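Local structure of anopheles gambiae adenosine kinase (Anopheles gambiae, 3LOO) at residues D35-V40 against C139-T144; Q51-I56 against G145-L150; P64-L69 against S149-L154. The protein catalyses the phosphorylation of adenosine to AMP with ATP as phosphate donor, as a member of the pfkB family of carbohydrate kinases. All coordinates share one frame; numbering follows the deposited sequence.

How the contacts relate
The three contacts belong to the small five-stranded sheet and the helix behind it. Contact 1 is buried, in the middle of that sheet, a regular parallel pairing of strands 33-39 and 137-144 whose one face reaches the ligand. Contact 2 lies at the surface, where the short outermost strand 54-57 joins strand 147-153 through fewer backbone bonds, a serine hydroxyl and a water. Strand 147-153 also serves contact 3, a buried packing of helix 64-73 that relies on side chains and one tyrosine bond. Strands 137-144 and 147-153 are sheet neighbours, so Ala140 N and Leu142 N tie contact 1 to Cys151 O and Ser149 O.

Contact 1: residues D35-V40 against C139-T144; sequences DISAVV and CAVLVT. With B4P (bis(adenosine)-5'-tetraphosphate), chain D.
Val40, Val141 and Val143 bury the most surface where strand 33-39 pairs in parallel with strand 137-144, in the small sheet that forms the lid of the pfkB (ribokinase-like) fold. Val141 sits opposite Ser37 and uses both its backbone N and its backbone O: the N donates to Ile36 O (2.9 Å) and the O accepts from Ala38 N. Its two methyls divide the neighbouring strand between them, CG1 lying by Ser37 OG and CG2 reaching back to within 4.0 Å of Asp35 CG. Val143 repeats the pattern two residues on. Its N gives a straight bond to Ala38 O (2.8 Å, 170° at the hydrogen), its O takes Val40 N, and its CG1 meets Val39 CG2 on the same face of the sheet as Val141.

Val40 closes the pairing just past the end of its strand. Its CG2 falls between the backbone N and the carbonyl carbon, and from there it touches Leu142 CB at 4.0 Å and crosses the Thr144 side chain at about a right angle, 3.6 Å from OG1. Leu142 and Ala140 face the other way, with Ile36 and Ala38, and helix 64-73 covers that side through Met65, Tyr66 and Leu69.

The face bearing Val141 carries the ligand at its other end. With CG anti to the carbonyl carbon (chi1 -70°), the Asp35 carboxylate reaches past Cys139 to a ribose. There Asp35 OD1 accepts a bond from B4P O2E at 2.6 Å. Asp35 OD2 takes B4P O3E at the same distance, and Asn313 ND2 as well. This two-pronged grip is consistent with recognition of the nucleoside sugar. Beside it, Cys139 SG packs 3.6 Å from B4P C8A of the adenine.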
loop_
_atom_site.group_PDB
_atom_site.type_symbol
_atom_site.label_atom_id
_atom_site.label_comp_id
_atom_site.label_asym_id
_atom_site.label_seq_id
_atom_site.Cartn_x
_atom_site.Cartn_y
_atom_site.Cartn_z
ATOM N N ASP A 35 -7.705 5.087 10.107
ATOM C CA ASP A 35 -8.621 5.766 9.222
ATOM C C ASP A 35 -9.790 6.315 10.032
ATOM O O ASP A 35 -10.336 5.622 10.921
ATOM C CB ASP A 35 -9.136 4.827 8.114
ATOM C CG ASP A 35 -8.053 4.455 7.070
ATOM O OD1 ASP A 35 -6.950 5.068 7.051
ATOM O OD2 ASP A 35 -8.339 3.556 6.236
ATOM N N ILE A 36 -10.175 7.550 9.693
ATOM C CA ILE A 36 -11.356 8.185 10.251
ATOM C C ILE A 36 -12.316 8.430 9.089
ATOM O O ILE A 36 -12.121 9.311 8.255
ATOM C CB ILE A 36 -10.989 9.488 11.009
ATOM C CG1 ILE A 36 -9.947 9.202 12.071
ATOM C CG2 ILE A 36 -12.212 10.133 11.640
ATOM C CD1 ILE A 36 -9.373 10.441 12.692
ATOM N N SER A 37 -13.364 7.631 9.054
ATOM C CA SER A 37 -14.166 7.486 7.868
ATOM C C SER A 37 -15.566 8.021 8.072
ATOM O O SER A 37 -16.198 7.662 9.034
ATOM C CB SER A 37 -14.253 6.002 7.526
ATOM O OG SER A 37 -14.839 5.857 6.242
ATOM N N ALA A 38 -16.067 8.836 7.152
ATOM C CA ALA A 38 -17.437 9.364 7.273
ATOM C C ALA A 38 -18.081 9.723 5.948
ATOM O O ALA A 38 -17.407 9.987 4.937
ATOM C CB ALA A 38 -17.493 10.586 8.243
ATOM N N VAL A 39 -19.409 9.730 5.963
ATOM C CA VAL A 39 -20.176 10.276 4.865
ATOM C C VAL A 39 -20.278 11.779 5.058
ATOM O O VAL A 39 -20.620 12.265 6.131
ATOM C CB VAL A 39 -21.560 9.589 4.747
ATOM C CG1 VAL A 39 -22.477 10.351 3.756
ATOM C CG2 VAL A 39 -21.346 8.144 4.315
ATOM N N VAL A 40 -19.929 12.533 4.027
ATOM C CA VAL A 40 -20.010 13.979 4.123
ATOM C C VAL A 40 -20.514 14.528 2.809
ATOM O O VAL A 40 -20.613 13.782 1.825
ATOM C CB VAL A 40 -18.622 14.620 4.468
ATOM C CG1 VAL A 40 -17.958 13.901 5.635
ATOM C CG2 VAL A 40 -17.706 14.665 3.251
ATOM N N CYS A 139 -5.866 9.025 8.766
ATOM C CA CYS A 139 -6.201 9.389 7.410
ATOM C C CYS A 139 -7.701 9.636 7.362
ATOM O O CYS A 139 -8.475 8.744 7.687
ATOM C CB CYS A 139 -5.802 8.272 6.407
ATOM S SG CYS A 139 -6.226 8.683 4.678
ATOM N N ALA A 140 -8.093 10.863 7.009
ATOM C CA ALA A 140 -9.484 11.190 6.750
ATOM C C ALA A 140 -9.902 10.461 5.498
ATOM O O ALA A 140 -9.207 10.543 4.473
ATOM C CB ALA A 140 -9.646 12.727 6.560
ATOM N N VAL A 141 -11.023 9.742 5.565
ATOM C CA VAL A 141 -11.591 9.082 4.398
ATOM C C VAL A 141 -13.011 9.628 4.244
ATOM O O VAL A 141 -13.918 9.238 4.988
ATOM C CB VAL A 141 -11.676 7.553 4.586
ATOM C CG1 VAL A 141 -12.363 6.906 3.383
ATOM C CG2 VAL A 141 -10.290 6.912 4.827
ATOM N N LEU A 142 -13.196 10.559 3.312
ATOM C CA LEU A 142 -14.463 11.266 3.166
ATOM C C LEU A 142 -15.234 10.695 2.004
ATOM O O LEU A 142 -14.747 10.692 0.874
ATOM C CB LEU A 142 -14.211 12.761 2.937
ATOM C CG LEU A 142 -13.292 13.426 3.946
ATOM C CD1 LEU A 142 -13.260 14.921 3.736
ATOM C CD2 LEU A 142 -13.775 13.095 5.350
ATOM N N VAL A 143 -16.436 10.208 2.290
ATOM C CA VAL A 143 -17.301 9.627 1.265
ATOM C C VAL A 143 -18.374 10.640 0.833
ATOM O O VAL A 143 -19.153 11.138 1.662
ATOM C CB VAL A 143 -17.956 8.332 1.778
ATOM C CG1 VAL A 143 -19.016 7.841 0.801
ATOM C CG2 VAL A 143 -16.898 7.281 2.026
ATOM N N THR A 144 -18.376 10.968 -0.457
ATOM C CA THR A 144 -19.367 11.872 -1.045
ATOM C C THR A 144 -19.892 11.211 -2.309
ATOM O O THR A 144 -19.145 11.049 -3.287
ATOM C CB THR A 144 -18.780 13.233 -1.403
ATOM O OG1 THR A 144 -18.319 13.885 -0.210
ATOM C CG2 THR A 144 -19.846 14.097 -2.029
HETATM P PA B4P D . -8.360 3.578 -1.153
HETATM O O1A B4P D . -9.667 3.113 -0.532
HETATM O O2A B4P D . -8.294 5.017 -1.663
HETATM O O3A B4P D . -8.172 2.689 -2.476
HETATM P PB B4P D . -6.881 1.778 -2.692
HETATM O O1B B4P D . -6.865 0.594 -1.723
HETATM O O2B B4P D . -5.617 2.594 -2.905
HETATM O O3B B4P D . -7.628 1.312 -4.103
HETATM P PG B4P D . -7.089 1.487 -5.611
HETATM O O1G B4P D . -7.608 2.725 -6.258
HETATM O O2G B4P D . -5.579 1.378 -5.545
HETATM O O3G B4P D . -7.647 0.196 -6.377
HETATM P PD B4P D . -8.787 0.048 -7.510
HETATM O O1D B4P D . -9.886 0.990 -7.183
HETATM O O2D B4P D . -8.206 0.009 -8.895
HETATM O O5E B4P D . -7.113 3.251 -0.163
HETATM C C5E B4P D . -7.425 3.560 1.177
HETATM C C4E B4P D . -6.264 3.462 2.125
HETATM O O4E B4P D . -5.179 4.320 1.771
HETATM C C3E B4P D . -6.722 3.967 3.465
HETATM O O3E B4P D . -6.897 2.783 4.267
HETATM C C2E B4P D . -5.561 4.805 3.990
HETATM O O2E B4P D . -5.122 4.473 5.313
HETATM C C1E B4P D . -4.454 4.597 2.940
HETATM N N9A B4P D . -3.678 5.841 2.778
HETATM C C8A B4P D . -4.097 7.042 2.284
HETATM N N7A B4P D . -3.043 7.909 2.335
HETATM C C5A B4P D . -1.969 7.272 2.890
HETATM C C6A B4P D . -0.642 7.626 3.185
HETATM N N6A B4P D . -0.140 8.882 2.974
HETATM N N1A B4P D . 0.170 6.704 3.758
HETATM C C2A B4P D . -0.259 5.439 3.998
HETATM N N3A B4P D . -1.519 5.073 3.711
HETATM C C4A B4P D . -2.381 5.962 3.153
HETATM O O5F B4P D . -9.309 -1.415 -7.113
HETATM C C5F B4P D . -8.415 -2.491 -6.853
HETATM C C4F B4P D . -9.229 -3.775 -7.003
HETATM O O4F B4P D . -10.468 -3.714 -6.275
HETATM C C3F B4P D . -9.687 -3.965 -8.438
HETATM O O3F B4P D . -8.622 -4.504 -9.211
HETATM C C2F B4P D . -10.865 -4.906 -8.277
HETATM O O2F B4P D . -10.410 -6.269 -8.160
HETATM C C1F B4P D . -11.509 -4.416 -6.967
HETATM N N9B B4P D . -12.580 -3.436 -7.335
HETATM C C8B B4P D . -12.481 -2.093 -7.271
HETATM N N7B B4P D . -13.626 -1.501 -7.690
HETATM C C5B B4P D . -14.500 -2.468 -8.040
HETATM C C6B B4P D . -15.796 -2.500 -8.547
HETATM N N6B B4P D . -16.446 -1.330 -8.770
HETATM N N1B B4P D . -16.402 -3.703 -8.789
HETATM C C2B B4P D . -15.756 -4.875 -8.564
HETATM N N3B B4P D . -14.482 -4.906 -8.082
HETATM C C4B B4P D . -13.806 -3.745 -7.811
#

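Contact 2: residues Q51-I56 against G145-L150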
loop_
_atom_site.group_PDB
_atom_site.type_symbol
_atom_site.label_atom_id
_atom_site.label_comp_id
_atom_site.label_asym_id
_atom_site.label_seq_id
_atom_site.Cartn_x
_atom_site.Cartn_y
_atom_site.Cartn_z
ATOM N N GLN A 51 -10.464 18.153 -3.113
ATOM C CA GLN A 51 -11.149 17.759 -4.335
ATOM C C GLN A 51 -11.845 16.441 -4.089
ATOM O O GLN A 51 -11.339 15.615 -3.338
ATOM C CB GLN A 51 -10.143 17.535 -5.471
ATOM C CG GLN A 51 -9.127 18.647 -5.683
ATOM C CD GLN A 51 -9.781 19.968 -6.029
ATOM O OE1 GLN A 51 -10.809 20.009 -6.718
ATOM N NE2 GLN A 51 -9.193 21.062 -5.545
ATOM N N PRO A 52 -12.983 16.201 -4.764
ATOM C CA PRO A 52 -13.484 14.819 -4.677
ATOM C C PRO A 52 -12.482 13.902 -5.384
ATOM O O PRO A 52 -11.633 14.395 -6.136
ATOM C CB PRO A 52 -14.827 14.871 -5.431
ATOM C CG PRO A 52 -14.768 16.129 -6.281
ATOM C CD PRO A 52 -13.847 17.089 -5.575
ATOM N N ASN A 53 -12.540 12.600 -5.120
ATOM C CA ASN A 53 -11.770 11.638 -5.913
ATOM C C ASN A 53 -10.241 11.912 -5.895
ATOM O O ASN A 53 -9.603 11.940 -6.933
ATOM C CB ASN A 53 -12.327 11.651 -7.347
ATOM C CG ASN A 53 -11.988 10.402 -8.134
ATOM O OD1 ASN A 53 -12.135 9.279 -7.648
ATOM N ND2 ASN A 53 -11.578 10.594 -9.396
ATOM N N ASN A 54 -9.662 12.130 -4.716
ATOM C CA ASN A 54 -8.268 12.555 -4.605
ATOM C C ASN A 54 -7.635 12.066 -3.286
ATOM O O ASN A 54 -8.357 11.712 -2.354
ATOM C CB ASN A 54 -8.238 14.087 -4.640
ATOM C CG ASN A 54 -6.862 14.659 -4.953
ATOM O OD1 ASN A 54 -5.996 13.973 -5.500
ATOM N ND2 ASN A 54 -6.659 15.941 -4.607
ATOM N N ALA A 55 -6.298 12.064 -3.210
ATOM C CA ALA A 55 -5.576 11.730 -1.983
ATOM C C ALA A 55 -4.486 12.746 -1.769
ATOM O O ALA A 55 -3.710 13.017 -2.685
ATOM C CB ALA A 55 -4.969 10.328 -2.073
ATOM N N ILE A 56 -4.403 13.287 -0.559
ATOM C CA ILE A 56 -3.438 14.321 -0.240
ATOM C C ILE A 56 -2.830 14.050 1.106
ATOM O O ILE A 56 -3.333 13.220 1.879
ATOM C CB ILE A 56 -4.076 15.764 -0.232
ATOM C CG1 ILE A 56 -5.085 15.904 0.942
ATOM C CG2 ILE A 56 -4.709 16.104 -1.620
ATOM C CD1 ILE A 56 -5.713 17.303 1.161
ATOM N N GLY A 145 -21.171 10.830 -2.267
ATOM C CA GLY A 145 -21.790 10.033 -3.324
ATOM C C GLY A 145 -21.011 8.742 -3.465
ATOM O O GLY A 145 -20.836 8.026 -2.484
ATOM N N THR A 146 -20.527 8.460 -4.678
ATOM C CA THR A 146 -19.691 7.270 -4.948
ATOM C C THR A 146 -18.191 7.625 -5.063
ATOM O O THR A 146 -17.354 6.789 -5.426
ATOM C CB THR A 146 -20.142 6.531 -6.234
ATOM O OG1 THR A 146 -19.972 7.410 -7.357
ATOM C CG2 THR A 146 -21.613 6.111 -6.140
ATOM N N GLN A 147 -17.862 8.873 -4.745
ATOM C CA GLN A 147 -16.479 9.339 -4.723
ATOM C C GLN A 147 -15.884 9.297 -3.309
ATOM O O GLN A 147 -16.615 9.314 -2.307
ATOM C CB GLN A 147 -16.416 10.750 -5.301
ATOM C CG GLN A 147 -17.091 10.860 -6.670
ATOM C CD GLN A 147 -16.483 11.963 -7.505
ATOM O OE1 GLN A 147 -16.757 13.152 -7.288
ATOM N NE2 GLN A 147 -15.648 11.579 -8.474
ATOM N N ARG A 148 -14.556 9.210 -3.243
ATOM C CA ARG A 148 -13.817 9.205 -1.979
ATOM C C ARG A 148 -12.715 10.217 -2.063
ATOM O O ARG A 148 -12.091 10.376 -3.119
ATOM C CB ARG A 148 -13.208 7.832 -1.683
ATOM C CG ARG A 148 -14.228 6.788 -1.376
ATOM C CD ARG A 148 -13.648 5.384 -1.395
ATOM N NE ARG A 148 -13.982 4.800 -0.114
ATOM C CZ ARG A 148 -13.105 4.638 0.864
ATOM N NH1 ARG A 148 -13.511 4.126 2.024
ATOM N NH2 ARG A 148 -11.822 4.965 0.679
ATOM N N SER A 149 -12.503 10.913 -0.957
ATOM C CA SER A 149 -11.412 11.864 -0.821
ATOM C C SER A 149 -10.650 11.608 0.488
ATOM O O SER A 149 -11.253 11.515 1.578
ATOM C CB SER A 149 -11.973 13.274 -0.830
ATOM O OG SER A 149 -10.948 14.222 -1.035
ATOM N N LEU A 150 -9.331 11.553 0.384
ATOM C CA LEU A 150 -8.479 11.071 1.476
ATOM C C LEU A 150 -7.533 12.167 1.871
ATOM O O LEU A 150 -7.014 12.862 0.999
ATOM C CB LEU A 150 -7.665 9.855 1.002
ATOM C CG LEU A 150 -8.184 8.421 1.115
ATOM C CD1 LEU A 150 -9.690 8.265 1.022
ATOM C CD2 LEU A 150 -7.454 7.464 0.103
HETATM O O HOH W 1 -8.228 14.570 -0.969
#
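Leu150 and Asn54 supply the main backbone bond of this parallel pairing at the edge of the lid sheet: Leu150 N donates to Asn54 O at 2.9 Å. Ile56 N then returns a bond to Leu150 O from above the carbonyl plane, while that of Asn54 N to Arg148 O is weak. Side-chain and solvent bonds add to these. A chi1 of -165° turns Ser149 OG toward Gln51 O, to which it donates at 2.7 Å. A water donates to Ser149 OG, also at 2.7 Å, and to Leu150 O at 2.9 Å, and makes a weak hydrogen bond to Asn54 O.

Apolar packing between side chains is limited, with Ala55 CB meeting Leu150 CB at 4.1 Å. Gln147 lies alongside Pro52 and across Asn53, its OE1 3.2 Å from Pro52 CB and its NE2 3.5 Å from Asn53 CB. Arg148 points away from strand 54-57, binding Asn313 and forming a salt bridge to the alpha-phosphate oxygen O1A of B4P.

Between these two segments, then, the pairing rests mainly on polar bonds, and Ser149 OG joins Gln51 O, in the segment leading into strand 54-57, to the water.

Contact 3: residues P64-L69 against S149-L154; sequences PMYQEL and SLCANL. With B4P (bis(adenosine)-5'-tetraphosphate), chain D.
Tyr66 brings the hydroxyl end of its ring against Cys151 and Asn153, with OH donating to Cys151 O at 2.7 Å. The carbonyl lies at the ring edge, near its plane, but the hydroxyl arrives well above the carbonyl plane, with a C=O...O angle of only 116°. That oblique approach suits an oxygen already used by the sheet, since Cys151 O also takes Ala140 N from the neighbouring strand. Asn153 CB adds a close contact, 3.3 Å from Tyr66 OH, and the Asn153 amide is turned 34° from the ring.

Met65 comes in beside it. Its chain runs extended and then bends at the last torsion, which brings the CE methyl to 3.8 Å from Cys151 CB and places it over one face of the Tyr66 ring, toward the rim. The two residues thus seat helix 64-73 across strand 147-153, the axes of segments 64-69 and 149-153 standing at 115°, as one helix layer behind the lid sheet of the pfkB fold. Ala140 of the adjoining strand touches both side chains, and Tyr66 also touches Ile36 of strand 33-39.

Alternate residues of the strand look the opposite way, into the ligand pocket. Leu150 CD2 lies against the phosphate oxygen B4P O2A, in an approach whose exact length is doubtful. Ala152 CB abuts the adenine amino group, 3.4 Å from B4P N6A. Two residues on, Leu154 CD2 comes up to the same nitrogen, 3.7 Å from B4P N6A.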
loop_
_atom_site.group_PDB
_atom_site.type_symbol
_atom_site.label_atom_id
_atom_site.label_comp_id
_atom_site.label_asym_id
_atom_site.label_seq_id
_atom_site.Cartn_x
_atom_site.Cartn_y
_atom_site.Cartn_z
ATOM N N PRO A 64 -8.001 20.752 11.766
ATOM C CA PRO A 64 -9.287 20.794 12.472
ATOM C C PRO A 64 -10.314 19.843 11.900
ATOM O O PRO A 64 -11.353 19.621 12.514
ATOM C CB PRO A 64 -9.747 22.264 12.296
ATOM C CG PRO A 64 -8.427 23.028 12.127
ATOM C CD PRO A 64 -7.627 22.096 11.256
ATOM N N MET A 65 -10.043 19.290 10.722
ATOM C CA MET A 65 -11.011 18.393 10.086
ATOM C C MET A 65 -11.227 17.068 10.840
ATOM O O MET A 65 -12.349 16.524 10.850
ATOM C CB MET A 65 -10.586 18.133 8.646
ATOM C CG MET A 65 -11.593 17.380 7.831
ATOM S SD MET A 65 -10.989 16.976 6.179
ATOM C CE MET A 65 -9.307 16.368 6.518
ATOM N N TYR A 66 -10.157 16.547 11.456
ATOM C CA TYR A 66 -10.222 15.239 12.162
ATOM C C TYR A 66 -11.248 15.256 13.335
ATOM O O TYR A 66 -12.198 14.443 13.367
ATOM C CB TYR A 66 -8.802 14.764 12.558
ATOM C CG TYR A 66 -7.929 14.617 11.307
ATOM C CD1 TYR A 66 -8.087 13.520 10.458
ATOM C CD2 TYR A 66 -7.037 15.621 10.931
ATOM C CE1 TYR A 66 -7.322 13.390 9.301
ATOM C CE2 TYR A 66 -6.280 15.510 9.775
ATOM C CZ TYR A 66 -6.428 14.393 8.968
ATOM O OH TYR A 66 -5.710 14.268 7.827
ATOM N N GLN A 67 -11.120 16.226 14.239
ATOM C CA GLN A 67 -12.078 16.352 15.349
ATOM C C GLN A 67 -13.498 16.619 14.842
ATOM O O GLN A 67 -14.477 16.100 15.411
ATOM C CB GLN A 67 -11.656 17.466 16.297
ATOM C CG GLN A 67 -12.542 17.620 17.518
ATOM C CD GLN A 67 -12.267 18.892 18.311
ATOM O OE1 GLN A 67 -11.214 19.522 18.169
ATOM N NE2 GLN A 67 -13.212 19.270 19.166
ATOM N N GLU A 68 -13.612 17.425 13.779
ATOM C CA GLU A 68 -14.898 17.722 13.189
ATOM C C GLU A 68 -15.566 16.469 12.635
ATOM O O GLU A 68 -16.786 16.283 12.804
ATOM C CB GLU A 68 -14.748 18.802 12.118
ATOM C CG GLU A 68 -16.039 19.195 11.447
ATOM C CD GLU A 68 -15.921 20.435 10.564
ATOM O OE1 GLU A 68 -14.831 21.074 10.462
ATOM O OE2 GLU A 68 -16.944 20.760 9.957
ATOM N N LEU A 69 -14.775 15.605 11.978
ATOM C CA LEU A 69 -15.284 14.310 11.508
ATOM C C LEU A 69 -15.768 13.452 12.692
ATOM O O LEU A 69 -16.831 12.848 12.631
ATOM C CB LEU A 69 -14.224 13.510 10.710
ATOM C CG LEU A 69 -13.727 14.091 9.385
ATOM C CD1 LEU A 69 -12.610 13.210 8.811
ATOM C CD2 LEU A 69 -14.866 14.245 8.393
ATOM N N SER A 149 -12.503 10.913 -0.957
ATOM C CA SER A 149 -11.412 11.864 -0.821
ATOM C C SER A 149 -10.650 11.608 0.488
ATOM O O SER A 149 -11.253 11.515 1.578
ATOM C CB SER A 149 -11.973 13.274 -0.830
ATOM O OG SER A 149 -10.948 14.222 -1.035
ATOM N N LEU A 150 -9.331 11.553 0.384
ATOM C CA LEU A 150 -8.479 11.071 1.476
ATOM C C LEU A 150 -7.533 12.167 1.871
ATOM O O LEU A 150 -7.014 12.862 0.999
ATOM C CB LEU A 150 -7.665 9.855 1.002
ATOM C CG LEU A 150 -8.184 8.421 1.115
ATOM C CD1 LEU A 150 -9.690 8.265 1.022
ATOM C CD2 LEU A 150 -7.454 7.464 0.103
ATOM N N CYS A 151 -7.302 12.327 3.164
ATOM C CA CYS A 151 -6.327 13.314 3.631
ATOM C C CYS A 151 -5.573 12.711 4.791
ATOM O O CYS A 151 -6.159 12.488 5.867
ATOM C CB CYS A 151 -7.000 14.658 4.005
ATOM S SG CYS A 151 -5.914 15.893 4.677
ATOM N N ALA A 152 -4.287 12.445 4.544
ATOM C CA ALA A 152 -3.423 11.687 5.460
ATOM C C ALA A 152 -2.579 12.621 6.314
ATOM O O ALA A 152 -1.792 13.420 5.793
ATOM C CB ALA A 152 -2.488 10.697 4.668
ATOM N N ASN A 153 -2.797 12.523 7.610
ATOM C CA ASN A 153 -2.079 13.248 8.625
ATOM C C ASN A 153 -1.103 12.245 9.199
ATOM O O ASN A 153 -1.477 11.423 10.073
ATOM C CB ASN A 153 -3.054 13.721 9.714
ATOM C CG ASN A 153 -2.342 14.330 10.927
ATOM O OD1 ASN A 153 -1.259 14.910 10.806
ATOM N ND2 ASN A 153 -2.943 14.177 12.092
ATOM N N LEU A 154 0.121 12.272 8.657
ATOM C CA LEU A 154 1.116 11.220 8.926
ATOM C C LEU A 154 1.607 11.220 10.364
ATOM O O LEU A 154 1.752 10.155 10.975
ATOM C CB LEU A 154 2.312 11.305 7.969
ATOM C CG LEU A 154 2.050 11.009 6.484
ATOM C CD1 LEU A 154 3.348 10.954 5.711
ATOM C CD2 LEU A 154 1.274 9.642 6.312
HETATM P PA B4P D . -8.360 3.578 -1.153
HETATM O O1A B4P D . -9.667 3.113 -0.532
HETATM O O2A B4P D . -8.294 5.017 -1.663
HETATM O O3A B4P D . -8.172 2.689 -2.476
HETATM P PB B4P D . -6.881 1.778 -2.692
HETATM O O1B B4P D . -6.865 0.594 -1.723
HETATM O O2B B4P D . -5.617 2.594 -2.905
HETATM O O3B B4P D . -7.628 1.312 -4.103
HETATM P PG B4P D . -7.089 1.487 -5.611
HETATM O O1G B4P D . -7.608 2.725 -6.258
HETATM O O2G B4P D . -5.579 1.378 -5.545
HETATM O O3G B4P D . -7.647 0.196 -6.377
HETATM P PD B4P D . -8.787 0.048 -7.510
HETATM O O1D B4P D . -9.886 0.990 -7.183
HETATM O O2D B4P D . -8.206 0.009 -8.895
HETATM O O5E B4P D . -7.113 3.251 -0.163
HETATM C C5E B4P D . -7.425 3.560 1.177
HETATM C C4E B4P D . -6.264 3.462 2.125
HETATM O O4E B4P D . -5.179 4.320 1.771
HETATM C C3E B4P D . -6.722 3.967 3.465
HETATM O O3E B4P D . -6.897 2.783 4.267
HETATM C C2E B4P D . -5.561 4.805 3.990
HETATM O O2E B4P D . -5.122 4.473 5.313
HETATM C C1E B4P D . -4.454 4.597 2.940
HETATM N N9A B4P D . -3.678 5.841 2.778
HETATM C C8A B4P D . -4.097 7.042 2.284
HETATM N N7A B4P D . -3.043 7.909 2.335
HETATM C C5A B4P D . -1.969 7.272 2.890
HETATM C C6A B4P D . -0.642 7.626 3.185
HETATM N N6A B4P D . -0.140 8.882 2.974
HETATM N N1A B4P D . 0.170 6.704 3.758
HETATM C C2A B4P D . -0.259 5.439 3.998
HETATM N N3A B4P D . -1.519 5.073 3.711
HETATM C C4A B4P D . -2.381 5.962 3.153
HETATM O O5F B4P D . -9.309 -1.415 -7.113
HETATM C C5F B4P D . -8.415 -2.491 -6.853
HETATM C C4F B4P D . -9.229 -3.775 -7.003
HETATM O O4F B4P D . -10.468 -3.714 -6.275
HETATM C C3F B4P D . -9.687 -3.965 -8.438
HETATM O O3F B4P D . -8.622 -4.504 -9.211
HETATM C C2F B4P D . -10.865 -4.906 -8.277
HETATM O O2F B4P D . -10.410 -6.269 -8.160
HETATM C C1F B4P D . -11.509 -4.416 -6.967
HETATM N N9B B4P D . -12.580 -3.436 -7.335
HETATM C C8B B4P D . -12.481 -2.093 -7.271
HETATM N N7B B4P D . -13.626 -1.501 -7.690
HETATM C C5B B4P D . -14.500 -2.468 -8.040
HETATM C C6B B4P D . -15.796 -2.500 -8.547
HETATM N N6B B4P D . -16.446 -1.330 -8.770
HETATM N N1B B4P D . -16.402 -3.703 -8.789
HETATM C C2B B4P D . -15.756 -4.875 -8.564
HETATM N N3B B4P D . -14.482 -4.906 -8.082
HETATM C C4B B4P D . -13.806 -3.745 -7.811
#